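Local structure of 2,5-dihydroxypyridine 5,6-dioxygenase (Pseudomonas putida KT2440, 7CNT) at residues A122-E127 / W187-S192; S154-S159 / D327-D332; D250-F255 / T315-D320. The protein catalyses the iron(II)-dependent dioxygenolytic cleavage of the 2,5-dihydroxypyridine ring between carbons 5 and 6, yielding N-formylmaleamate in aerobic nicotinate degradation. All coordinates share one frame; numbering follows the deposited sequence.

Interaction 1: residues A122-E127 / W187-S192; sequences AVEPPE and WDHWPS
Val123, His189 and Trp190 meet around a single bridging water, which carries the polar part of this contact. The water accepts from Val123 N (2.7 Å from its O) and donates to Trp190 O at 2.8 Å. It also lies in the plane of the imidazole at its edge, a notably short 2.5 Å from His189 NE2. CG of His189 stands opposite the backbone N (chi1 -173°), which carries the ring forward from the strand to this water.

Van der Waals contacts flank the bridge. Val123 CG2 approaches His189 NE2 to 3.9 Å, the two side chains crossing at about a right angle. Glu124 uses its aliphatic part: CG rests 3.7 Å from Pro191 CD, while the carboxylate turns elsewhere, with OE1 and OE2 bonded to the backbone N atoms of Met290 and Met288. Ala122 CB lies 4.4 Å from Trp190 CE3 on the six-membered part of the indole, whose NE1 bonds to Leu129 O.

Within the 187-192 segment, Pro191, preceded by a cis peptide bond, has its O 3.7 Å above the plane of the His189 ring, over its centre.

Segment 122-127 follows strand 118-121, and 187-192 includes the neighbouring parallel strand 187-189 and the loop after it; Asp188 and Trp190 are backbone-bonded to strand 118-121. The contact therefore lies at the carboxyl edge of the parallel sheet. With no direct polar bond between the segments, the water serves the amide of Val123 and the carbonyl of the buried Trp190 together, and may help fix the rotation of the His189 ring.

Interaction 2: residues S154-S159 / D327-D332; sequences SLHVRS and DIYLDD
Tyr329 and His156 face each other as an antiparallel hydrogen-bonded pair, with His156 N to Tyr329 O and Tyr329 N to His156 O both 2.8 Å. From this frame the tyrosine can be followed outward. Its CB lies 3.8 Å from His156 O and near His156 CB. With CG anti to the carbonyl carbon (chi1 -66°), the ring runs out alongside strand 154-158, and His156 O lies at its edge, near the ring plane, 3.8 Å from CD1. Further out, CE1 meets Arg158 NH2 at 3.6 Å, and CZ and OH remain beside the same nitrogen. NH2 approaches the ring obliquely, the guanidinium and phenol planes standing 68° apart, and the two groups do not stack. One face of the guanidinium is met instead by His156 NE2, 3.3 Å above its plane and offset toward the rim.

The segments are adjacent inner strands of a five-stranded antiparallel sheet, where hairpin 154-158/164-168 meets hairpin 327-330/333-337, parts of the chain far apart in sequence. Arg158 and Asp327 repeat the paired backbone bonds of His156 and Tyr329, while Asp327 OD1 turns to Ala338 N.

The other face of the sheet is apolar. Leu155 CD1 packs 3.7 Å from Leu330 CD2, and its CD2 branch leans toward Ile328; Leu155, Val157 and Ile328 all rest against Phe299 of strand 299-303. At the far end the ladder runs just past strand 327-330: Asp331 N reaches Ser154 O at 2.7 Å, the donor tilted 26° from the carbonyl plane, and Asp331 OD1 receives a bond from Arg153 N and only a weak one from Ser154 N.

Interaction 3: residues D250-F255 / T315-D320; sequences DYMKYF and TPCHLD. With FE2 (Fe (II) ion), chain G.
Cys317 carries its SG opposite its own backbone N (chi1 -170°), while Phe255 has CG opposite its carbonyl carbon (chi1 -64°); together these torsions lay the cysteine over the phenyl face. Cys317 CB sits 3.5 Å from the Phe255 ring centroid and 7° off the ring normal, a CH-pi contact directly over the centre. Cys317 SG lies over the same face at 3.8 Å from that centroid, a sulfur-aromatic contact. Tyr254 CD2 meets the opposite face, offset toward the rim.

The sulfur also touches Tyr251, 3.6 Å from CE2, approaching that ring obliquely. Leu319 splits its branches between two residues of the helix: CD2 comes within 3.7 Å of Tyr251 CE2, the two side chains running antiparallel as they pass, and CD1 lies equally near CE of Met252, a selenomethionine here, whose chain bends at its third torsion. At the other margin Pro316 CG approaches Phe255 CD2 at 4.1 Å. Replacing Phe255 by an alanine would probably strip Cys317 CB of its ring partner, leave SG with Tyr251 as its aromatic neighbour, and open a gap beside Pro316.

Segment 315-320 presents two faces. Cys317 and Leu319 point toward the helix, while His318 points away and binds the iron(II) ion through NE2 at 2.0 Å; Asp320 OD1 binds it at 2.5 Å. With His265 these form a two-histidine, one-carboxylate set, as in the facial triads of many non-heme iron(II) dioxygenases; Ser302 OG is the other protein ligand. Asp320 OD2 is salt-bridged to Arg293. The apolar and sulfur-aromatic packing thus backs the stretch that supplies two metal ligands, and is likely to help position its backbone behind them.

The three contacts are separate, and only interaction 3 supplies iron ligands. Both segments of interaction 1 precede those of interaction 3 in sequence, and their centres lie 24 Å apart on opposite sides of the chain's centre. Interaction 1 stays outside the first shell of the metal: the side chain of His189 is about 11 Å from the iron and about 9 Å from that of Asp320. Interaction 2 is 27 Å from interaction 3 between centres, yet strand 319-323, which carries Asp320, leads directly into strand 327-330. The side chain of Leu155 is about 10 Å from that of the ligand His265. The segments of interactions 1 and 2 interleave along the chain, with nearest atoms about 15 Å apart.

Interaction 1: residues A122-E127 / W187-S192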
loop_
_atom_site.group_PDB
_atom_site.type_symbol
_atom_site.label_atom_id
_atom_site.label_comp_id
_atom_site.label_asym_id
_atom_site.label_seq_id
_atom_site.Cartn_x
_atom_site.Cartn_y
_atom_site.Cartn_z
ATOM N N ALA A 122 1.392 14.050 19.638
ATOM C CA ALA A 122 0.205 14.081 18.772
ATOM C C ALA A 122 -0.105 12.689 18.220
ATOM O O ALA A 122 0.484 12.262 17.222
ATOM C CB ALA A 122 0.413 15.064 17.662
ATOM N N VAL A 123 -1.038 12.015 18.893
ATOM C CA VAL A 123 -1.321 10.583 18.736
ATOM C C VAL A 123 -2.815 10.231 18.709
ATOM O O VAL A 123 -3.197 9.133 18.255
ATOM C CB VAL A 123 -0.657 9.751 19.861
ATOM C CG1 VAL A 123 0.854 9.626 19.654
ATOM C CG2 VAL A 123 -0.951 10.338 21.218
ATOM N N GLU A 124 -3.662 11.141 19.185
ATOM C CA GLU A 124 -5.099 10.937 19.145
ATOM C C GLU A 124 -5.517 10.995 17.709
ATOM O O GLU A 124 -4.792 11.567 16.887
ATOM C CB GLU A 124 -5.841 11.997 19.962
ATOM C CG GLU A 124 -5.582 11.882 21.471
ATOM C CD GLU A 124 -6.330 10.707 22.097
ATOM O OE1 GLU A 124 -7.312 10.948 22.857
ATOM O OE2 GLU A 124 -5.946 9.547 21.797
ATOM N N PRO A 125 -6.676 10.390 17.380
ATOM C CA PRO A 125 -7.143 10.401 16.005
ATOM C C PRO A 125 -7.505 11.816 15.521
ATOM O O PRO A 125 -7.978 12.655 16.271
ATOM C CB PRO A 125 -8.382 9.510 16.038
ATOM C CG PRO A 125 -8.307 8.789 17.315
ATOM C CD PRO A 125 -7.640 9.733 18.256
ATOM N N PRO A 126 -7.268 12.083 14.268
ATOM C CA PRO A 126 -7.513 13.360 13.650
ATOM C C PRO A 126 -8.787 14.078 14.085
ATOM O O PRO A 126 -8.791 15.300 14.263
ATOM C CB PRO A 126 -7.621 12.978 12.183
ATOM C CG PRO A 126 -6.649 11.857 12.043
ATOM C CD PRO A 126 -6.488 11.200 13.395
ATOM N N GLU A 127 -9.866 13.338 14.223
ATOM C CA GLU A 127 -11.167 13.930 14.591
ATOM C C GLU A 127 -11.124 14.527 15.978
ATOM O O GLU A 127 -11.642 15.617 16.225
ATOM C CB GLU A 127 -12.305 12.895 14.529
ATOM C CG GLU A 127 -12.667 12.449 13.108
ATOM C CD GLU A 127 -11.562 11.671 12.390
ATOM O OE1 GLU A 127 -10.930 10.750 13.013
ATOM O OE2 GLU A 127 -11.329 12.003 11.190
ATOM N N TRP A 187 7.477 20.173 27.321
ATOM C CA TRP A 187 6.693 19.079 26.771
ATOM C C TRP A 187 5.244 19.521 26.815
ATOM O O TRP A 187 4.820 20.139 27.787
ATOM C CB TRP A 187 6.917 17.788 27.569
ATOM C CG TRP A 187 6.253 16.604 26.955
ATOM C CD1 TRP A 187 6.794 15.725 26.064
ATOM C CD2 TRP A 187 4.923 16.185 27.169
ATOM N NE1 TRP A 187 5.878 14.776 25.719
ATOM C CE2 TRP A 187 4.712 15.041 26.380
ATOM C CE3 TRP A 187 3.878 16.662 27.963
ATOM C CZ2 TRP A 187 3.507 14.364 26.360
ATOM C CZ3 TRP A 187 2.673 15.986 27.942
ATOM C CH2 TRP A 187 2.498 14.851 27.148
ATOM N N ASP A 188 4.505 19.269 25.738
ATOM C CA ASP A 188 3.044 19.341 25.773
ATOM C C ASP A 188 2.470 18.322 24.814
ATOM O O ASP A 188 3.224 17.635 24.083
ATOM C CB ASP A 188 2.547 20.746 25.438
ATOM C CG ASP A 188 1.185 21.102 26.118
ATOM O OD1 ASP A 188 0.225 20.263 26.155
ATOM O OD2 ASP A 188 1.047 22.265 26.549
ATOM N N HIS A 189 1.131 18.255 24.828
ATOM C CA HIS A 189 0.327 17.251 24.159
ATOM C C HIS A 189 -0.884 17.859 23.491
ATOM O O HIS A 189 -1.670 18.519 24.131
ATOM C CB HIS A 189 -0.176 16.234 25.189
ATOM C CG HIS A 189 -0.887 15.063 24.586
ATOM N ND1 HIS A 189 -1.519 14.109 25.345
ATOM C CD2 HIS A 189 -1.102 14.714 23.296
ATOM C CE1 HIS A 189 -2.074 13.211 24.554
ATOM N NE2 HIS A 189 -1.841 13.558 23.304
ATOM N N TRP A 190 -1.059 17.608 22.206
ATOM C CA TRP A 190 -2.218 18.057 21.528
ATOM C C TRP A 190 -3.071 16.812 21.357
ATOM O O TRP A 190 -2.663 15.921 20.616
ATOM C CB TRP A 190 -1.783 18.655 20.183
ATOM C CG TRP A 190 -2.880 18.828 19.182
ATOM C CD1 TRP A 190 -4.198 18.966 19.435
ATOM C CD2 TRP A 190 -2.729 18.925 17.766
ATOM N NE1 TRP A 190 -4.890 19.095 18.278
ATOM C CE2 TRP A 190 -4.006 19.068 17.230
ATOM C CE3 TRP A 190 -1.633 18.854 16.903
ATOM C CZ2 TRP A 190 -4.235 19.170 15.861
ATOM C CZ3 TRP A 190 -1.853 18.949 15.544
ATOM C CH2 TRP A 190 -3.159 19.110 15.033
ATOM N N PRO A 191 -4.275 16.763 21.970
ATOM C CA PRO A 191 -4.988 17.790 22.726
ATOM C C PRO A 191 -4.791 17.595 24.222
ATOM O O PRO A 191 -4.409 16.496 24.628
ATOM C CB PRO A 191 -6.416 17.497 22.386
ATOM C CG PRO A 191 -6.445 15.992 22.301
ATOM C CD PRO A 191 -5.064 15.529 21.954
ATOM N N SER A 192 -4.992 18.679 24.980
ATOM C CA SER A 192 -4.947 18.699 26.454
ATOM C C SER A 192 -5.664 19.952 27.005
ATOM O O SER A 192 -6.798 20.260 26.548
ATOM C CB SER A 192 -3.514 18.611 26.978
ATOM O OG SER A 192 -2.848 19.793 26.644
HETATM O O HOH W 1 -2.487 13.098 20.885
#

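Interaction 2: residues S154-S159 / D327-D332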
loop_
_atom_site.group_PDB
_atom_site.type_symbol
_atom_site.label_atom_id
_atom_site.label_comp_id
_atom_site.label_asym_id
_atom_site.label_seq_id
_atom_site.Cartn_x
_atom_site.Cartn_y
_atom_site.Cartn_z
ATOM N N SER A 154 -1.313 23.016 50.117
ATOM C CA SER A 154 -2.009 21.730 50.170
ATOM C C SER A 154 -3.172 21.634 49.198
ATOM O O SER A 154 -3.815 22.636 48.834
ATOM C CB SER A 154 -2.539 21.451 51.573
ATOM O OG SER A 154 -3.584 22.351 51.833
ATOM N N LEU A 155 -3.432 20.401 48.795
ATOM C CA LEU A 155 -4.553 20.094 47.960
ATOM C C LEU A 155 -5.505 19.191 48.730
ATOM O O LEU A 155 -5.067 18.236 49.324
ATOM C CB LEU A 155 -4.073 19.364 46.722
ATOM C CG LEU A 155 -5.209 19.345 45.698
ATOM C CD1 LEU A 155 -4.666 19.630 44.312
ATOM C CD2 LEU A 155 -5.957 18.017 45.731
ATOM N N HIS A 156 -6.793 19.477 48.672
ATOM C CA HIS A 156 -7.760 18.685 49.393
ATOM C C HIS A 156 -8.908 18.389 48.439
ATOM O O HIS A 156 -9.364 19.288 47.777
ATOM C CB HIS A 156 -8.240 19.422 50.664
ATOM C CG HIS A 156 -9.117 18.593 51.559
ATOM N ND1 HIS A 156 -8.617 17.742 52.522
ATOM C CD2 HIS A 156 -10.466 18.497 51.644
ATOM C CE1 HIS A 156 -9.616 17.156 53.155
ATOM N NE2 HIS A 156 -10.749 17.597 52.641
ATOM N N VAL A 157 -9.333 17.123 48.368
ATOM C CA VAL A 157 -10.474 16.714 47.573
ATOM C C VAL A 157 -11.535 16.066 48.449
ATOM O O VAL A 157 -11.231 15.207 49.265
ATOM C CB VAL A 157 -10.070 15.653 46.555
ATOM C CG1 VAL A 157 -11.283 15.203 45.725
ATOM C CG2 VAL A 157 -8.950 16.188 45.690
ATOM N N ARG A 158 -12.759 16.487 48.242
ATOM C CA ARG A 158 -13.932 15.965 48.937
ATOM C C ARG A 158 -14.955 15.658 47.879
ATOM O O ARG A 158 -14.956 16.354 46.862
ATOM C CB ARG A 158 -14.553 16.996 49.881
ATOM C CG ARG A 158 -13.921 16.971 51.259
ATOM C CD ARG A 158 -14.836 17.564 52.313
ATOM N NE ARG A 158 -14.067 18.178 53.400
ATOM C CZ ARG A 158 -13.744 19.474 53.496
ATOM N NH1 ARG A 158 -13.037 19.891 54.539
ATOM N NH2 ARG A 158 -14.115 20.366 52.575
ATOM N N SER A 159 -15.758 14.600 48.094
ATOM C CA SER A 159 -17.025 14.373 47.320
ATOM C C SER A 159 -18.177 13.798 48.146
ATOM O O SER A 159 -17.985 13.049 49.170
ATOM C CB SER A 159 -16.776 13.491 46.095
ATOM O OG SER A 159 -16.519 12.164 46.459
ATOM N N ASP A 327 -15.255 18.539 45.003
ATOM C CA ASP A 327 -14.760 19.800 45.518
ATOM C C ASP A 327 -13.277 19.637 45.644
ATOM O O ASP A 327 -12.791 18.707 46.282
ATOM C CB ASP A 327 -15.376 20.078 46.906
ATOM C CG ASP A 327 -16.950 20.191 46.865
ATOM O OD1 ASP A 327 -17.526 20.473 45.787
ATOM O OD2 ASP A 327 -17.608 20.017 47.908
ATOM N N ILE A 328 -12.538 20.513 45.006
ATOM C CA ILE A 328 -11.095 20.538 45.156
ATOM C C ILE A 328 -10.666 21.894 45.738
ATOM O O ILE A 328 -11.111 22.950 45.270
ATOM C CB ILE A 328 -10.442 20.470 43.797
ATOM C CG1 ILE A 328 -10.952 19.277 43.020
ATOM C CG2 ILE A 328 -8.956 20.443 43.962
ATOM C CD1 ILE A 328 -10.631 19.412 41.567
ATOM N N TYR A 329 -9.788 21.845 46.738
ATOM C CA TYR A 329 -9.385 22.997 47.481
ATOM C C TYR A 329 -7.897 23.062 47.433
ATOM O O TYR A 329 -7.220 22.041 47.577
ATOM C CB TYR A 329 -9.810 22.862 48.953
ATOM C CG TYR A 329 -11.313 22.853 49.165
ATOM C CD1 TYR A 329 -12.043 21.669 49.121
ATOM C CD2 TYR A 329 -12.006 24.024 49.375
ATOM C CE1 TYR A 329 -13.408 21.669 49.315
ATOM C CE2 TYR A 329 -13.368 24.029 49.556
ATOM C CZ TYR A 329 -14.047 22.846 49.529
ATOM O OH TYR A 329 -15.387 22.888 49.703
ATOM N N LEU A 330 -7.386 24.274 47.223
ATOM C CA LEU A 330 -5.989 24.548 47.454
ATOM C C LEU A 330 -5.950 25.336 48.704
ATOM O O LEU A 330 -6.621 26.379 48.794
ATOM C CB LEU A 330 -5.392 25.340 46.306
ATOM C CG LEU A 330 -5.365 24.551 45.015
ATOM C CD1 LEU A 330 -4.781 25.449 43.950
ATOM C CD2 LEU A 330 -4.549 23.271 45.192
ATOM N N ASP A 331 -5.153 24.864 49.657
ATOM C CA ASP A 331 -5.191 25.396 51.021
ATOM C C ASP A 331 -6.638 25.317 51.475
ATOM O O ASP A 331 -7.172 24.217 51.531
ATOM C CB ASP A 331 -4.613 26.799 51.060
ATOM C CG ASP A 331 -3.141 26.805 50.687
ATOM O OD1 ASP A 331 -2.384 25.985 51.280
ATOM O OD2 ASP A 331 -2.750 27.607 49.801
ATOM N N ASP A 332 -7.301 26.440 51.721
ATOM C CA ASP A 332 -8.694 26.381 52.148
ATOM C C ASP A 332 -9.652 27.029 51.155
ATOM O O ASP A 332 -10.830 27.223 51.467
ATOM C CB ASP A 332 -8.838 27.015 53.539
ATOM C CG ASP A 332 -8.103 26.219 54.626
ATOM O OD1 ASP A 332 -8.182 24.970 54.617
ATOM O OD2 ASP A 332 -7.442 26.842 55.487
#

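Interaction 3: residues D250-F255 / T315-D320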
loop_
_atom_site.group_PDB
_atom_site.type_symbol
_atom_site.label_atom_id
_atom_site.label_comp_id
_atom_site.label_asym_id
_atom_site.label_seq_id
_atom_site.Cartn_x
_atom_site.Cartn_y
_atom_site.Cartn_z
ATOM N N ASP A 250 -6.708 -7.136 40.863
ATOM C CA ASP A 250 -6.050 -8.215 40.139
ATOM C C ASP A 250 -5.014 -7.620 39.225
ATOM O O ASP A 250 -3.879 -8.060 39.200
ATOM C CB ASP A 250 -7.066 -8.992 39.298
ATOM C CG ASP A 250 -6.980 -10.475 39.512
ATOM O OD1 ASP A 250 -7.299 -10.903 40.652
ATOM O OD2 ASP A 250 -6.614 -11.200 38.542
ATOM N N TYR A 251 -5.422 -6.589 38.484
ATOM C CA TYR A 251 -4.539 -5.842 37.570
ATOM C C TYR A 251 -3.290 -5.274 38.276
ATOM O O TYR A 251 -2.169 -5.378 37.774
ATOM C CB TYR A 251 -5.328 -4.723 36.881
ATOM C CG TYR A 251 -4.519 -3.937 35.903
ATOM C CD1 TYR A 251 -4.414 -4.337 34.612
ATOM C CD2 TYR A 251 -3.841 -2.774 36.293
ATOM C CE1 TYR A 251 -3.691 -3.613 33.699
ATOM C CE2 TYR A 251 -3.097 -2.042 35.398
ATOM C CZ TYR A 251 -3.027 -2.482 34.087
ATOM O OH TYR A 251 -2.305 -1.833 33.124
HETATM N N MSE A 252 -3.472 -4.673 39.439
HETATM C CA MSE A 252 -2.327 -4.145 40.178
HETATM C C MSE A 252 -1.391 -5.248 40.671
HETATM O O MSE A 252 -0.204 -5.149 40.457
HETATM C CB MSE A 252 -2.858 -3.192 41.274
HETATM C CG MSE A 252 -2.869 -1.773 40.694
HETATM SE SE MSE A 252 -4.053 -0.529 41.673
HETATM C CE MSE A 252 -2.784 0.993 41.708
ATOM N N LYS A 253 -1.909 -6.297 41.309
ATOM C CA LYS A 253 -1.100 -7.449 41.764
ATOM C C LYS A 253 -0.213 -8.041 40.685
ATOM O O LYS A 253 0.955 -8.264 40.909
ATOM C CB LYS A 253 -1.971 -8.564 42.338
ATOM C CG LYS A 253 -1.740 -8.837 43.822
ATOM C CD LYS A 253 -2.531 -10.032 44.376
ATOM C CE LYS A 253 -3.953 -9.671 44.835
ATOM N NZ LYS A 253 -5.038 -9.944 43.836
ATOM N N TYR A 254 -0.769 -8.258 39.501
ATOM C CA TYR A 254 -0.048 -8.843 38.355
ATOM C C TYR A 254 1.387 -8.331 38.127
ATOM O O TYR A 254 2.262 -9.122 37.779
ATOM C CB TYR A 254 -0.865 -8.618 37.079
ATOM C CG TYR A 254 -0.159 -8.921 35.782
ATOM C CD1 TYR A 254 0.017 -10.242 35.361
ATOM C CD2 TYR A 254 0.310 -7.889 34.958
ATOM C CE1 TYR A 254 0.633 -10.534 34.161
ATOM C CE2 TYR A 254 0.942 -8.164 33.753
ATOM C CZ TYR A 254 1.103 -9.491 33.360
ATOM O OH TYR A 254 1.726 -9.791 32.168
ATOM N N PHE A 255 1.606 -7.030 38.314
ATOM C CA PHE A 255 2.944 -6.407 38.159
ATOM C C PHE A 255 3.929 -6.736 39.282
ATOM O O PHE A 255 5.127 -6.522 39.130
ATOM C CB PHE A 255 2.815 -4.906 38.073
ATOM C CG PHE A 255 2.067 -4.465 36.885
ATOM C CD1 PHE A 255 0.698 -4.551 36.859
ATOM C CD2 PHE A 255 2.733 -3.984 35.782
ATOM C CE1 PHE A 255 -0.014 -4.155 35.746
ATOM C CE2 PHE A 255 2.028 -3.585 34.662
ATOM C CZ PHE A 255 0.649 -3.671 34.646
ATOM N N THR A 315 8.311 2.091 38.479
ATOM C CA THR A 315 7.414 0.991 38.097
ATOM C C THR A 315 6.603 1.288 36.817
ATOM O O THR A 315 6.248 2.435 36.549
ATOM C CB THR A 315 6.436 0.647 39.251
ATOM O OG1 THR A 315 5.630 -0.481 38.896
ATOM C CG2 THR A 315 5.517 1.827 39.592
ATOM N N PRO A 316 6.317 0.250 36.020
ATOM C CA PRO A 316 5.543 0.415 34.779
ATOM C C PRO A 316 3.999 0.545 34.917
ATOM O O PRO A 316 3.359 1.169 34.062
ATOM C CB PRO A 316 5.878 -0.856 34.006
ATOM C CG PRO A 316 6.216 -1.866 35.054
ATOM C CD PRO A 316 6.938 -1.086 36.109
ATOM N N CYS A 317 3.404 -0.053 35.951
ATOM C CA CYS A 317 1.948 0.022 36.147
ATOM C C CYS A 317 1.514 1.470 36.437
ATOM O O CYS A 317 1.806 2.036 37.499
ATOM C CB CYS A 317 1.481 -0.909 37.279
ATOM S SG CYS A 317 -0.318 -1.156 37.465
ATOM N N HIS A 318 0.794 2.038 35.473
ATOM C CA HIS A 318 0.359 3.407 35.509
ATOM C C HIS A 318 -1.148 3.471 35.258
ATOM O O HIS A 318 -1.629 2.956 34.266
ATOM C CB HIS A 318 1.125 4.145 34.414
ATOM C CG HIS A 318 0.713 5.567 34.222
ATOM N ND1 HIS A 318 -0.126 5.964 33.203
ATOM C CD2 HIS A 318 1.045 6.687 34.898
ATOM C CE1 HIS A 318 -0.303 7.269 33.270
ATOM N NE2 HIS A 318 0.399 7.732 34.289
ATOM N N LEU A 319 -1.870 4.106 36.173
ATOM C CA LEU A 319 -3.305 4.374 36.039
ATOM C C LEU A 319 -3.586 5.851 36.065
ATOM O O LEU A 319 -2.928 6.605 36.797
ATOM C CB LEU A 319 -4.076 3.771 37.225
ATOM C CG LEU A 319 -3.802 2.316 37.606
ATOM C CD1 LEU A 319 -4.721 1.979 38.715
ATOM C CD2 LEU A 319 -4.078 1.408 36.427
ATOM N N ASP A 320 -4.613 6.265 35.340
ATOM C CA ASP A 320 -5.062 7.651 35.372
ATOM C C ASP A 320 -6.537 7.613 35.681
ATOM O O ASP A 320 -7.267 6.880 35.041
ATOM C CB ASP A 320 -4.839 8.314 34.015
ATOM C CG ASP A 320 -3.499 9.047 33.900
ATOM O OD1 ASP A 320 -2.844 9.327 34.911
ATOM O OD2 ASP A 320 -3.113 9.388 32.775
HETATM FE FE FE2 G . -0.332 9.405 35.105
#